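Local coordinates for protein beta-glucoside phosphorylase BglX (Unidentified, PDB 5VQE) that probably cleaves beta-glucosides by phosphorolysis, passing the glucosyl group to phosphate, as a beta-glucoside phosphorylase of glycoside hydrolase family 3, at residues C132-S137 / M372-S377; N157-V162 / Y202-L207; M208-N213 / A241-P246; L403-Q408 / E542-R547; Q408-I413 / E441-H446. All coordinates share one frame; numbering follows the deposited sequence.

Contact 1 (C132-S137 / M372-S377); sequences CASEGS and MERIQS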
# COMPACT_ATOMS: atom_id res chain seq x y z
N CYS A 132 -12.45 2.03 -0.72
CA CYS A 132 -11.41 2.75 -1.45
C CYS A 132 -11.98 3.38 -2.72
O CYS A 132 -11.78 4.57 -2.98
CB CYS A 132 -10.27 1.80 -1.81
SG CYS A 132 -9.38 1.05 -0.42
N ALA A 133 -12.67 2.59 -3.52
CA ALA A 133 -13.15 3.05 -4.81
C ALA A 133 -14.36 3.96 -4.66
O ALA A 133 -14.50 4.95 -5.40
CB ALA A 133 -13.47 1.86 -5.70
N SER A 134 -15.25 3.65 -3.71
CA SER A 134 -16.41 4.50 -3.49
C SER A 134 -15.98 5.90 -3.08
O SER A 134 -16.45 6.90 -3.64
CB SER A 134 -17.32 3.88 -2.43
OG SER A 134 -18.43 4.72 -2.19
N GLU A 135 -15.09 6.00 -2.09
CA GLU A 135 -14.66 7.32 -1.61
C GLU A 135 -13.73 7.99 -2.61
O GLU A 135 -13.84 9.19 -2.86
CB GLU A 135 -14.02 7.17 -0.24
CG GLU A 135 -14.99 6.56 0.78
CD GLU A 135 -14.57 6.71 2.22
OE1 GLU A 135 -13.40 7.09 2.46
OE2 GLU A 135 -15.41 6.47 3.11
N GLY A 136 -12.84 7.22 -3.24
CA GLY A 136 -11.97 7.79 -4.25
C GLY A 136 -12.74 8.33 -5.45
O GLY A 136 -12.49 9.44 -5.91
N SER A 137 -13.70 7.55 -5.96
CA SER A 137 -14.40 7.97 -7.17
C SER A 137 -15.25 9.21 -6.91
O SER A 137 -15.50 9.99 -7.84
CB SER A 137 -15.26 6.84 -7.73
OG SER A 137 -16.28 6.42 -6.84
N MET A 372 -20.22 12.84 -2.54
CA MET A 372 -19.32 13.08 -1.42
C MET A 372 -19.88 12.55 -0.11
O MET A 372 -19.11 12.32 0.83
CB MET A 372 -19.05 14.58 -1.28
CG MET A 372 -18.42 15.22 -2.50
SD MET A 372 -16.72 14.70 -2.71
CE MET A 372 -15.91 15.77 -1.53
N GLU A 373 -21.20 12.37 -0.01
CA GLU A 373 -21.80 11.86 1.21
C GLU A 373 -21.41 10.42 1.50
O GLU A 373 -21.63 9.95 2.61
CB GLU A 373 -23.33 11.97 1.14
CG GLU A 373 -23.83 13.41 1.07
CD GLU A 373 -25.34 13.52 1.00
OE1 GLU A 373 -26.04 12.63 1.53
OE2 GLU A 373 -25.83 14.51 0.41
N ARG A 374 -20.85 9.71 0.52
CA ARG A 374 -20.36 8.36 0.77
C ARG A 374 -19.12 8.36 1.64
O ARG A 374 -18.81 7.33 2.26
CB ARG A 374 -20.04 7.65 -0.55
CG ARG A 374 -21.19 7.62 -1.53
CD ARG A 374 -20.93 6.62 -2.64
NE ARG A 374 -19.78 6.97 -3.49
CZ ARG A 374 -19.86 7.57 -4.67
NH1 ARG A 374 -18.74 7.80 -5.37
NH2 ARG A 374 -21.03 7.92 -5.18
N ILE A 375 -18.37 9.46 1.66
CA ILE A 375 -17.12 9.51 2.40
C ILE A 375 -17.43 9.59 3.89
O ILE A 375 -18.22 10.44 4.33
CB ILE A 375 -16.26 10.69 1.94
CG1 ILE A 375 -16.04 10.61 0.42
CG2 ILE A 375 -14.94 10.70 2.67
CD1 ILE A 375 -15.29 11.79 -0.18
N GLN A 376 -16.80 8.71 4.67
CA GLN A 376 -17.09 8.55 6.10
C GLN A 376 -18.56 8.27 6.34
O GLN A 376 -19.13 8.65 7.37
CB GLN A 376 -16.63 9.78 6.90
CG GLN A 376 -15.12 9.88 7.05
CD GLN A 376 -14.70 10.90 8.09
OE1 GLN A 376 -15.02 10.76 9.27
NE2 GLN A 376 -13.99 11.93 7.66
N SER A 377 -19.19 7.56 5.41
CA SER A 377 -20.59 7.18 5.57
C SER A 377 -20.74 6.14 6.68
O SER A 377 -19.79 5.45 7.07
CB SER A 377 -21.15 6.64 4.26
OG SER A 377 -20.51 5.42 3.91

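Contact 2 (N157-V162 / Y202-L207); sequences NPITNV and YRDQHL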
# COMPACT_ATOMS: atom_id res chain seq x y z
N ASN A 157 11.37 -7.55 6.52
CA ASN A 157 11.14 -6.58 5.45
C ASN A 157 10.24 -5.47 5.97
O ASN A 157 9.13 -5.75 6.43
CB ASN A 157 10.51 -7.26 4.25
CG ASN A 157 10.47 -6.37 3.03
OD1 ASN A 157 10.16 -5.18 3.13
ND2 ASN A 157 10.79 -6.93 1.88
N PRO A 158 10.68 -4.20 5.92
CA PRO A 158 9.88 -3.12 6.51
C PRO A 158 8.81 -2.54 5.61
O PRO A 158 7.98 -1.76 6.10
CB PRO A 158 10.95 -2.05 6.78
CG PRO A 158 11.89 -2.22 5.65
CD PRO A 158 11.96 -3.71 5.40
N ILE A 159 8.80 -2.87 4.32
CA ILE A 159 7.93 -2.22 3.35
C ILE A 159 6.84 -3.16 2.84
O ILE A 159 5.99 -2.73 2.04
CB ILE A 159 8.75 -1.62 2.18
CG1 ILE A 159 7.96 -0.54 1.44
CG2 ILE A 159 9.21 -2.70 1.21
CD1 ILE A 159 7.73 0.72 2.25
N THR A 160 6.82 -4.41 3.30
CA THR A 160 5.72 -5.32 3.04
C THR A 160 4.83 -5.37 4.28
O THR A 160 4.01 -4.46 4.49
CB THR A 160 6.26 -6.70 2.66
OG1 THR A 160 7.29 -7.09 3.58
CG2 THR A 160 6.84 -6.65 1.24
N ASN A 161 4.98 -6.38 5.12
CA ASN A 161 4.41 -6.37 6.48
C ASN A 161 2.90 -6.20 6.37
O ASN A 161 2.26 -6.91 5.57
CB ASN A 161 5.14 -5.29 7.28
CG ASN A 161 5.00 -5.48 8.77
OD1 ASN A 161 4.19 -4.82 9.44
ND2 ASN A 161 5.80 -6.40 9.31
N VAL A 162 2.29 -5.27 7.11
CA VAL A 162 0.83 -5.17 7.12
C VAL A 162 0.25 -4.66 5.81
O VAL A 162 -0.97 -4.67 5.66
CB VAL A 162 0.34 -4.25 8.26
CG1 VAL A 162 0.69 -4.84 9.61
CG2 VAL A 162 0.88 -2.84 8.12
N TYR A 202 14.89 -8.45 2.72
CA TYR A 202 14.56 -7.73 3.95
C TYR A 202 14.82 -6.23 3.82
O TYR A 202 14.86 -5.51 4.82
CB TYR A 202 15.33 -8.29 5.15
CG TYR A 202 16.84 -8.30 5.00
CD1 TYR A 202 17.47 -9.26 4.22
CD2 TYR A 202 17.64 -7.35 5.64
CE1 TYR A 202 18.84 -9.28 4.08
CE2 TYR A 202 19.02 -7.37 5.51
CZ TYR A 202 19.61 -8.34 4.72
OH TYR A 202 20.98 -8.38 4.57
N ARG A 203 14.99 -5.74 2.59
CA ARG A 203 15.40 -4.37 2.36
C ARG A 203 14.37 -3.65 1.50
O ARG A 203 13.55 -4.26 0.82
CB ARG A 203 16.81 -4.35 1.74
CG ARG A 203 17.85 -4.95 2.70
CD ARG A 203 19.18 -5.26 2.02
NE ARG A 203 19.04 -6.19 0.91
CZ ARG A 203 19.99 -6.45 0.02
NH1 ARG A 203 21.17 -5.84 0.10
NH2 ARG A 203 19.77 -7.30 -0.98
N ASP A 204 14.43 -2.31 1.56
CA ASP A 204 13.41 -1.43 1.01
C ASP A 204 13.88 -0.87 -0.33
O ASP A 204 14.92 -0.21 -0.40
CB ASP A 204 13.13 -0.29 1.99
CG ASP A 204 12.07 0.69 1.49
OD1 ASP A 204 11.56 0.52 0.36
OD2 ASP A 204 11.75 1.65 2.22
N GLN A 205 13.08 -1.10 -1.39
CA GLN A 205 13.42 -0.60 -2.72
C GLN A 205 13.40 0.92 -2.80
O GLN A 205 13.90 1.48 -3.79
CB GLN A 205 12.47 -1.18 -3.77
CG GLN A 205 10.99 -1.16 -3.38
CD GLN A 205 10.06 -1.02 -4.57
OE1 GLN A 205 10.48 -0.72 -5.69
NE2 GLN A 205 8.77 -1.25 -4.32
N HIS A 206 12.82 1.59 -1.80
CA HIS A 206 12.96 3.04 -1.68
C HIS A 206 14.42 3.45 -1.50
O HIS A 206 14.80 4.56 -1.88
CB HIS A 206 12.14 3.56 -0.50
CG HIS A 206 10.65 3.42 -0.67
ND1 HIS A 206 9.99 2.23 -0.51
CD2 HIS A 206 9.70 4.34 -0.97
CE1 HIS A 206 8.70 2.41 -0.72
NE2 HIS A 206 8.50 3.68 -1.01
N LEU A 207 15.25 2.56 -0.95
CA LEU A 207 16.62 2.88 -0.55
C LEU A 207 17.68 2.14 -1.36
O LEU A 207 18.87 2.40 -1.17
CB LEU A 207 16.82 2.57 0.93
CG LEU A 207 15.98 3.41 1.89
CD1 LEU A 207 16.13 2.91 3.31
CD2 LEU A 207 16.36 4.89 1.81

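Contact 3 (M208-N213 / A241-P246); sequences MSSVNN and AHIRQP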
# COMPACT_ATOMS: atom_id res chain seq x y z
N MET A 208 17.28 1.24 -2.25
CA MET A 208 18.21 0.42 -3.02
C MET A 208 17.37 -0.43 -3.97
O MET A 208 16.13 -0.41 -3.90
CB MET A 208 19.05 -0.45 -2.10
CG MET A 208 18.21 -1.22 -1.08
SD MET A 208 19.13 -2.54 -0.28
CE MET A 208 19.26 -3.66 -1.68
N SER A 209 18.03 -1.16 -4.87
CA SER A 209 17.33 -2.15 -5.69
C SER A 209 17.33 -3.47 -4.93
O SER A 209 18.32 -4.21 -4.93
CB SER A 209 17.97 -2.29 -7.06
OG SER A 209 17.27 -3.26 -7.82
N SER A 210 16.21 -3.78 -4.27
CA SER A 210 16.11 -5.00 -3.49
C SER A 210 15.96 -6.20 -4.43
O SER A 210 15.70 -6.05 -5.63
CB SER A 210 14.96 -4.90 -2.49
OG SER A 210 13.71 -4.77 -3.13
N VAL A 211 16.14 -7.40 -3.88
CA VAL A 211 16.38 -8.59 -4.70
C VAL A 211 15.46 -9.71 -4.25
O VAL A 211 15.50 -10.13 -3.08
CB VAL A 211 17.85 -9.04 -4.64
CG1 VAL A 211 18.10 -10.20 -5.59
CG2 VAL A 211 18.75 -7.88 -4.99
N ASN A 212 14.63 -10.20 -5.17
CA ASN A 212 13.87 -11.44 -5.01
C ASN A 212 14.77 -12.56 -5.51
O ASN A 212 14.96 -12.73 -6.72
CB ASN A 212 12.55 -11.34 -5.78
CG ASN A 212 11.66 -12.55 -5.61
OD1 ASN A 212 12.12 -13.68 -5.57
ND2 ASN A 212 10.36 -12.30 -5.50
N ASN A 213 15.37 -13.32 -4.59
CA ASN A 213 16.43 -14.26 -4.93
C ASN A 213 15.95 -15.71 -4.93
O ASN A 213 16.78 -16.64 -4.88
CB ASN A 213 17.62 -14.08 -3.99
CG ASN A 213 17.32 -14.51 -2.57
OD1 ASN A 213 16.21 -14.33 -2.07
ND2 ASN A 213 18.31 -15.09 -1.91
N ALA A 241 8.19 -2.65 -10.28
CA ALA A 241 8.90 -1.95 -9.22
C ALA A 241 10.40 -2.17 -9.35
O ALA A 241 10.88 -2.83 -10.27
CB ALA A 241 8.37 -2.39 -7.85
N HIS A 242 11.14 -1.60 -8.40
CA HIS A 242 12.59 -1.53 -8.51
C HIS A 242 13.24 -2.70 -7.79
O HIS A 242 14.15 -2.56 -6.97
CB HIS A 242 13.06 -0.19 -7.96
CG HIS A 242 12.21 0.96 -8.41
ND1 HIS A 242 11.86 1.15 -9.73
CD2 HIS A 242 11.61 1.95 -7.70
CE1 HIS A 242 11.09 2.22 -9.82
NE2 HIS A 242 10.92 2.72 -8.61
N ILE A 243 12.73 -3.88 -8.12
CA ILE A 243 13.11 -5.14 -7.50
C ILE A 243 13.67 -6.04 -8.60
O ILE A 243 13.07 -6.18 -9.66
CB ILE A 243 11.91 -5.82 -6.81
CG1 ILE A 243 11.30 -4.90 -5.74
CG2 ILE A 243 12.31 -7.15 -6.23
CD1 ILE A 243 9.94 -5.34 -5.25
N ARG A 244 14.81 -6.67 -8.33
CA ARG A 244 15.40 -7.62 -9.26
C ARG A 244 14.94 -9.04 -8.95
O ARG A 244 14.62 -9.37 -7.80
CB ARG A 244 16.93 -7.56 -9.21
CG ARG A 244 17.51 -6.37 -9.93
CD ARG A 244 18.98 -6.18 -9.64
NE ARG A 244 19.19 -5.61 -8.32
CZ ARG A 244 20.39 -5.41 -7.78
NH1 ARG A 244 21.49 -5.75 -8.45
NH2 ARG A 244 20.50 -4.87 -6.57
N GLN A 245 14.88 -9.87 -9.99
CA GLN A 245 14.70 -11.32 -9.85
C GLN A 245 15.76 -11.95 -10.75
O GLN A 245 15.50 -12.32 -11.90
CB GLN A 245 13.29 -11.77 -10.24
CG GLN A 245 12.72 -12.86 -9.33
CD GLN A 245 13.65 -14.06 -9.15
OE1 GLN A 245 14.55 -14.29 -9.97
NE2 GLN A 245 13.43 -14.84 -8.09
N PRO A 246 17.00 -12.03 -10.26
CA PRO A 246 18.09 -12.46 -11.15
C PRO A 246 17.89 -13.85 -11.72
O PRO A 246 18.25 -14.10 -12.88
CB PRO A 246 19.33 -12.38 -10.24
CG PRO A 246 18.82 -12.28 -8.85
CD PRO A 246 17.49 -11.62 -8.94

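Contact 4 (L403-Q408 / E542-R547); sequences LPLSPQ and EKLMGR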
# COMPACT_ATOMS: atom_id res chain seq x y z
N LEU A 403 -6.78 -12.69 31.26
CA LEU A 403 -7.95 -12.26 30.52
C LEU A 403 -9.19 -13.01 31.00
O LEU A 403 -9.11 -14.18 31.38
CB LEU A 403 -7.75 -12.49 29.03
CG LEU A 403 -6.51 -11.82 28.44
CD1 LEU A 403 -6.39 -12.09 26.94
CD2 LEU A 403 -6.50 -10.32 28.71
N PRO A 404 -10.37 -12.35 31.02
CA PRO A 404 -10.55 -10.94 30.68
C PRO A 404 -10.06 -10.00 31.77
O PRO A 404 -10.08 -10.35 32.95
CB PRO A 404 -12.07 -10.82 30.51
CG PRO A 404 -12.63 -11.87 31.38
CD PRO A 404 -11.65 -13.01 31.35
N LEU A 405 -9.62 -8.81 31.37
CA LEU A 405 -9.17 -7.81 32.34
C LEU A 405 -10.34 -7.33 33.19
O LEU A 405 -11.49 -7.28 32.74
CB LEU A 405 -8.53 -6.63 31.63
CG LEU A 405 -7.32 -6.96 30.76
CD1 LEU A 405 -6.80 -5.70 30.10
CD2 LEU A 405 -6.22 -7.63 31.58
N SER A 406 -10.03 -6.97 34.44
CA SER A 406 -11.00 -6.46 35.37
C SER A 406 -10.32 -5.53 36.37
O SER A 406 -9.27 -5.91 36.92
CB SER A 406 -11.70 -7.58 36.13
OG SER A 406 -12.40 -7.06 37.24
N PRO A 407 -10.88 -4.35 36.64
CA PRO A 407 -10.31 -3.51 37.71
C PRO A 407 -10.22 -4.23 39.05
O PRO A 407 -9.40 -3.85 39.89
CB PRO A 407 -11.28 -2.32 37.78
CG PRO A 407 -11.93 -2.27 36.45
CD PRO A 407 -12.01 -3.68 35.97
N GLN A 408 -11.04 -5.26 39.27
CA GLN A 408 -10.98 -6.00 40.52
C GLN A 408 -9.89 -7.06 40.52
O GLN A 408 -9.64 -7.68 41.56
CB GLN A 408 -12.34 -6.64 40.81
CG GLN A 408 -13.40 -5.63 41.24
CD GLN A 408 -13.90 -4.76 40.09
OE1 GLN A 408 -14.08 -5.23 38.97
NE2 GLN A 408 -14.13 -3.48 40.37
N GLU A 542 -13.34 -3.98 23.90
CA GLU A 542 -14.41 -4.95 24.09
C GLU A 542 -13.84 -6.34 24.33
O GLU A 542 -14.36 -7.09 25.17
CB GLU A 542 -15.34 -4.95 22.87
CG GLU A 542 -16.04 -3.62 22.65
CD GLU A 542 -16.86 -3.20 23.85
OE1 GLU A 542 -17.66 -4.03 24.33
OE2 GLU A 542 -16.70 -2.05 24.33
N LYS A 543 -12.77 -6.70 23.63
CA LYS A 543 -12.26 -8.06 23.73
C LYS A 543 -11.43 -8.26 24.99
O LYS A 543 -11.48 -9.33 25.61
CB LYS A 543 -11.47 -8.39 22.47
CG LYS A 543 -12.35 -8.52 21.23
CD LYS A 543 -11.55 -8.41 19.94
CE LYS A 543 -12.46 -8.23 18.73
NZ LYS A 543 -13.48 -9.31 18.63
N LEU A 544 -10.66 -7.25 25.38
CA LEU A 544 -9.91 -7.35 26.63
C LEU A 544 -10.84 -7.49 27.82
O LEU A 544 -10.55 -8.24 28.76
CB LEU A 544 -9.02 -6.13 26.80
CG LEU A 544 -7.87 -6.01 25.81
CD1 LEU A 544 -7.16 -4.67 25.98
CD2 LEU A 544 -6.89 -7.15 25.95
N MET A 545 -11.98 -6.80 27.80
CA MET A 545 -12.96 -6.88 28.87
C MET A 545 -13.84 -8.12 28.77
O MET A 545 -14.67 -8.33 29.66
CB MET A 545 -13.84 -5.62 28.86
CG MET A 545 -13.07 -4.32 29.01
SD MET A 545 -11.96 -4.31 30.43
CE MET A 545 -13.13 -4.43 31.78
N GLY A 546 -13.68 -8.93 27.73
CA GLY A 546 -14.42 -10.17 27.63
C GLY A 546 -15.84 -10.04 27.12
O GLY A 546 -16.60 -11.00 27.19
N ARG A 547 -16.21 -8.87 26.61
CA ARG A 547 -17.51 -8.67 25.99
C ARG A 547 -17.53 -9.06 24.51
O ARG A 547 -18.61 -9.08 23.91
CB ARG A 547 -17.94 -7.21 26.12
CG ARG A 547 -18.04 -6.72 27.56
CD ARG A 547 -18.67 -5.34 27.63
NE ARG A 547 -17.82 -4.28 27.11
CZ ARG A 547 -17.03 -3.51 27.85
NH1 ARG A 547 -16.95 -3.68 29.17
NH2 ARG A 547 -16.30 -2.56 27.27
O HOH W 1 -13.99 -7.85 32.55

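Contact 5 (Q408-I413 / E441-H446); sequences QKTKRI and EGFIVH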
# COMPACT_ATOMS: atom_id res chain seq x y z
N GLN A 408 -11.04 -5.26 39.27
CA GLN A 408 -10.98 -6.00 40.52
C GLN A 408 -9.89 -7.06 40.52
O GLN A 408 -9.64 -7.68 41.56
CB GLN A 408 -12.34 -6.64 40.81
CG GLN A 408 -13.40 -5.63 41.24
CD GLN A 408 -13.90 -4.76 40.09
OE1 GLN A 408 -14.08 -5.23 38.97
NE2 GLN A 408 -14.13 -3.48 40.37
N LYS A 409 -9.24 -7.29 39.38
CA LYS A 409 -8.03 -8.10 39.32
C LYS A 409 -6.76 -7.26 39.19
O LYS A 409 -5.74 -7.62 39.77
CB LYS A 409 -8.10 -9.09 38.15
CG LYS A 409 -9.09 -10.22 38.35
CD LYS A 409 -8.89 -11.31 37.29
CE LYS A 409 -9.35 -10.85 35.91
NZ LYS A 409 -9.10 -11.90 34.88
N THR A 410 -6.81 -6.14 38.44
CA THR A 410 -5.63 -5.30 38.22
C THR A 410 -6.09 -3.84 38.13
O THR A 410 -6.35 -3.33 37.04
CB THR A 410 -4.86 -5.73 36.98
OG1 THR A 410 -5.71 -5.64 35.82
CG2 THR A 410 -4.33 -7.16 37.11
N LYS A 411 -6.13 -3.16 39.27
CA LYS A 411 -6.67 -1.80 39.30
C LYS A 411 -5.71 -0.81 38.63
O LYS A 411 -6.14 0.03 37.83
CB LYS A 411 -6.95 -1.37 40.74
CG LYS A 411 -7.48 0.05 40.90
CD LYS A 411 -8.87 0.25 40.28
CE LYS A 411 -9.89 -0.72 40.85
NZ LYS A 411 -9.77 -0.90 42.33
N ARG A 412 -4.42 -0.88 38.96
CA ARG A 412 -3.47 0.14 38.53
C ARG A 412 -2.68 -0.35 37.32
O ARG A 412 -2.02 -1.39 37.38
CB ARG A 412 -2.54 0.52 39.69
CG ARG A 412 -3.28 1.12 40.88
CD ARG A 412 -2.32 1.61 41.95
NE ARG A 412 -1.50 2.71 41.45
CZ ARG A 412 -1.84 4.00 41.49
NH1 ARG A 412 -3.00 4.37 42.02
NH2 ARG A 412 -1.02 4.91 40.99
N ILE A 413 -2.74 0.42 36.24
CA ILE A 413 -2.13 0.04 34.97
C ILE A 413 -1.13 1.12 34.58
O ILE A 413 -1.41 2.32 34.68
CB ILE A 413 -3.20 -0.13 33.86
CG1 ILE A 413 -4.07 -1.34 34.15
CG2 ILE A 413 -2.53 -0.25 32.48
CD1 ILE A 413 -5.25 -1.49 33.20
N GLU A 441 -13.66 2.03 31.98
CA GLU A 441 -13.97 0.72 32.55
C GLU A 441 -13.74 0.65 34.06
O GLU A 441 -14.19 -0.32 34.68
CB GLU A 441 -13.11 -0.36 31.88
CG GLU A 441 -13.35 -0.54 30.38
CD GLU A 441 -14.75 -1.03 30.05
OE1 GLU A 441 -15.30 -1.86 30.81
OE2 GLU A 441 -15.30 -0.58 29.02
N GLY A 442 -13.03 1.62 34.64
CA GLY A 442 -12.71 1.60 36.06
C GLY A 442 -11.25 1.38 36.38
O GLY A 442 -10.90 1.29 37.57
N PHE A 443 -10.37 1.28 35.39
CA PHE A 443 -8.95 1.17 35.67
C PHE A 443 -8.35 2.54 35.96
O PHE A 443 -8.78 3.57 35.44
CB PHE A 443 -8.21 0.54 34.48
CG PHE A 443 -8.59 -0.89 34.21
CD1 PHE A 443 -8.13 -1.91 35.01
CD2 PHE A 443 -9.40 -1.20 33.14
CE1 PHE A 443 -8.47 -3.22 34.76
CE2 PHE A 443 -9.75 -2.52 32.88
CZ PHE A 443 -9.28 -3.52 33.68
N ILE A 444 -7.33 2.54 36.82
CA ILE A 444 -6.45 3.69 36.97
C ILE A 444 -5.25 3.48 36.05
O ILE A 444 -4.60 2.43 36.12
CB ILE A 444 -6.01 3.87 38.44
CG1 ILE A 444 -7.23 4.26 39.28
CG2 ILE A 444 -4.91 4.91 38.55
CD1 ILE A 444 -6.96 4.28 40.76
N VAL A 445 -5.00 4.44 35.18
CA VAL A 445 -4.02 4.27 34.10
C VAL A 445 -3.11 5.49 34.06
O VAL A 445 -3.58 6.61 33.83
CB VAL A 445 -4.70 4.07 32.74
CG1 VAL A 445 -3.65 3.69 31.68
CG2 VAL A 445 -5.77 3.00 32.82
N HIS A 446 -1.81 5.26 34.25
CA HIS A 446 -0.80 6.29 34.05
C HIS A 446 0.10 5.90 32.89
O HIS A 446 0.33 4.72 32.62
CB HIS A 446 0.08 6.48 35.29
CG HIS A 446 -0.64 7.05 36.47
ND1 HIS A 446 -1.38 6.28 37.34
CD2 HIS A 446 -0.72 8.32 36.93
CE1 HIS A 446 -1.89 7.06 38.28
NE2 HIS A 446 -1.50 8.30 38.05
O HOH W 2 -1.66 3.49 37.31

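Contact 1 (C132-S137 / M372-S377)
Arg374 reaches from the loop 372-377 to helix 122-138 and presents the NE and NH1 side of its guanidinium to Ser134. The firm bond is from Arg374 NH1 to Ser134 O, at 3.0 Å and 159°; the oxygen lies in the guanidinium plane and the donor sits on a lone pair of the carbonyl. Arg374 NE adds two weak bonds, to Ser134 O and to Ser134 OG, the hydroxyl standing 2.9 Å from NE near the plane of the group. That hydroxyl faces the loop because OG is anti to the backbone N of Ser134 (chi1 178°). The helix belongs to the N-terminal, TIM-barrel-type domain of the family, and the loop makes a type II beta turn, Arg374 to Ser377, directly before helix 378-391. Replacing Arg374 with an alanine would probably leave Ser134 O without its loop donor and open a gap beside Trp186, which both side chains touch. One residue along, Glu135 and Ile375 cross obliquely, with Glu135 CB 4.0 Å from Ile375 CG1 and Glu135 OE1 3.9 Å from Ile375 CG2. The carboxylate then meets the turn: Gln376 N donates to Glu135 OE2 at 3.1 Å, approaching from above the carboxylate plane, 55° out of it. Thr108 OG1 and His380 ND1 also bond to OE2.

Contact 2 (N157-V162 / Y202-L207)
Ile159 packs across Asp204 and His206 at about right angles, and this is the tight part of the contact. Its CD1 lies 3.6 Å from His206 CE1, and its CG1 is 3.9 Å from Asp204 OD1. CG1 is anti to the backbone N of Ile159 (chi1 -160°), which carries it to the pair. Each loop is braced internally by an Asx turn: Asn157 OD1 accepts from Ile159 N at 2.9 Å, and Asp204 OD1 from His206 N at 2.7 Å. The other end, around Tyr202, is looser and nearer solvent. There Pro158 CD rests 3.5 Å from Tyr202 O. No hydrogen bond crosses between the loops. His206 ND1 stands 2.5 Å from Asp204 OD1, a His-carboxylate bond so short that its exact length is doubtful. The His206 side chain is about 4 Å from the bound 2-fluoroglucose. With His206 N and the outside donor Asn481 N both on the Asp204 carboxylate, packing by Ile159 is likely to limit its rotation near the sugar.

Contact 3 (M208-N213 / A241-P246)
Arg244 CG is anti to its own carbonyl carbon, and the bend at chi3 (-76°) brings NE beside Ser209 OG; that hydroxyl, anti to the backbone N of Ser209, faces the same group. Arg244 NH2 donates to Ser209 O at 2.8 Å and 172°, with the oxygen in the guanidinium plane, while NE makes a weak bond to Ser209 OG. Val211 CG2 lies over one face of the guanidinium, 3.8 Å from Arg244 NH2. An alanine in place of Arg244 would probably leave Ser209 O without this donor and Val211 CG2 without its flat cover. Between the backbones, Arg244 N bonds to Ser210 O at 2.9 Å and Asn212 N to Arg244 O at 2.8 Å, so that Val211 and Arg244 pair in parallel. This joins the two strands of a beta-alpha-beta unit, 210-211 and 237-244, connected by helix 216-232. Farther on, Gln245 NE2 donates to Asn212 OD1 at 3.1 Å from 54° above the carbonyl plane, the two amide planes being well turned from each other. Gln245 OE1 caps Val248 N at the start of the next helix, and Val211 CG1 meets Pro246 CD at 3.7 Å. With two sound backbone bonds between the strands, the register of this short pairing probably depends also on side-chain bonds, a charged group on a carbonyl at one end and one amide N-H bond at the other.

Contact 4 (L403-Q408 / E542-R547)
Leu405 N donates to Leu544 O at 2.8 Å and 148°, the donor tilted 25° from the carbonyl plane, and so joins the loop 403-408 to the end of helix 534-544. A water adds a bridge alongside, donating to Leu405 O at 2.6 Å and to Met545 O at 3.0 Å. The loop thus takes up a carbonyl from the last turn of the helix. Met545 folds back over the same loop residue: its chain bends at chi2 and again at chi3 (-65°), which sets CE 3.4 Å from Leu405 O, and SD approaches Leu405 CB. Beside the backbone bond, Leu405 and Leu544 lie side by side and point the same way, with Leu405 CD1 4.0 Å from Leu544 CB; both also touch Leu507 of strand 506-510 in the mixed sheet. Pro404, preceded by a cis peptide, turns its CB to the helix end, 3.7 Å from Gly546 N. The helix closes there in a Schellman motif, and a side chain on Gly546 would run into Pro404 CB. Nearer the surface, Arg547 grips Glu542 side-on, NE to OE1 and NH2 to OE2, with NE 2.8 Å from OE1; NH2 has a second acid in Glu441. At this helix end, the acceptor needs of Leu544 O and Met545 O are likely to be met by the loop N-H and the water respectively.

Contact 5 (Q408-I413 / E441-H446)
Ile413 runs from its strand to the ring of Phe443. Its CB sits 3.7 Å from Ile444 O, CG2 lies 4.2 Å from Val445 CG1, the two side chains standing side by side, and CG1 comes near Phe443 CD1. CG1 is anti to the carbonyl carbon (chi1 -68°), and the tip, CD1, lands over the ring face in a CH-pi contact, 3.8 Å from the Phe443 centroid and 29° off the normal. The rim of that ring meets Thr410 O in plane, 3.1 Å from Phe443 CD1; this carbonyl is buried with no hydrogen-bonding partner in the model. The strands themselves run parallel, Ile444 N bonding to Lys411 O, Ile413 N to Ile444 O at 2.7 Å and His446 N to Ile413 O. They are the two strands of a beta-alpha-beta unit, 412-419 and 444-447, linked by helix 429-441, which ends in a Schellman motif at Gly442; strand 444-447 is outermost in the mixed sheet. On the other face, Ile444 CG2 lies over one face of the Arg412 guanidinium, 4.0 Å from NH1; Arg412 NE bonds to Asp466 O. The His446 ring plane is 32° from that of the guanidinium, with CE1 3.6 Å from Arg412 NH2, and His446 ND1 shares a water with Ile413 O.

How the contacts relate
Contacts 2 and 3 belong to the N-terminal, TIM-barrel-type domain and adjoin, their centres 11 Å apart: Gln205 OE1 of contact 2 accepts from His242 N of contact 3 near the sugar. Contact 2 is the most buried and has no hydrogen bond between its segments, whereas contact 3 is a strand pairing. Contacts 4 and 5 lie far out on the mixed-sheet part, share Gln408 and are joined by Arg547 to Glu441. Both 3 and 5 close beta-alpha-beta units, but 3 adds polar side-chain bonds and 5 an aliphatic-aromatic face. Contact 1, partly buried, has its helix in the same barrel-type domain but lies about 12 Å at nearest atoms from contact 2, and relies on arginine and glutamate.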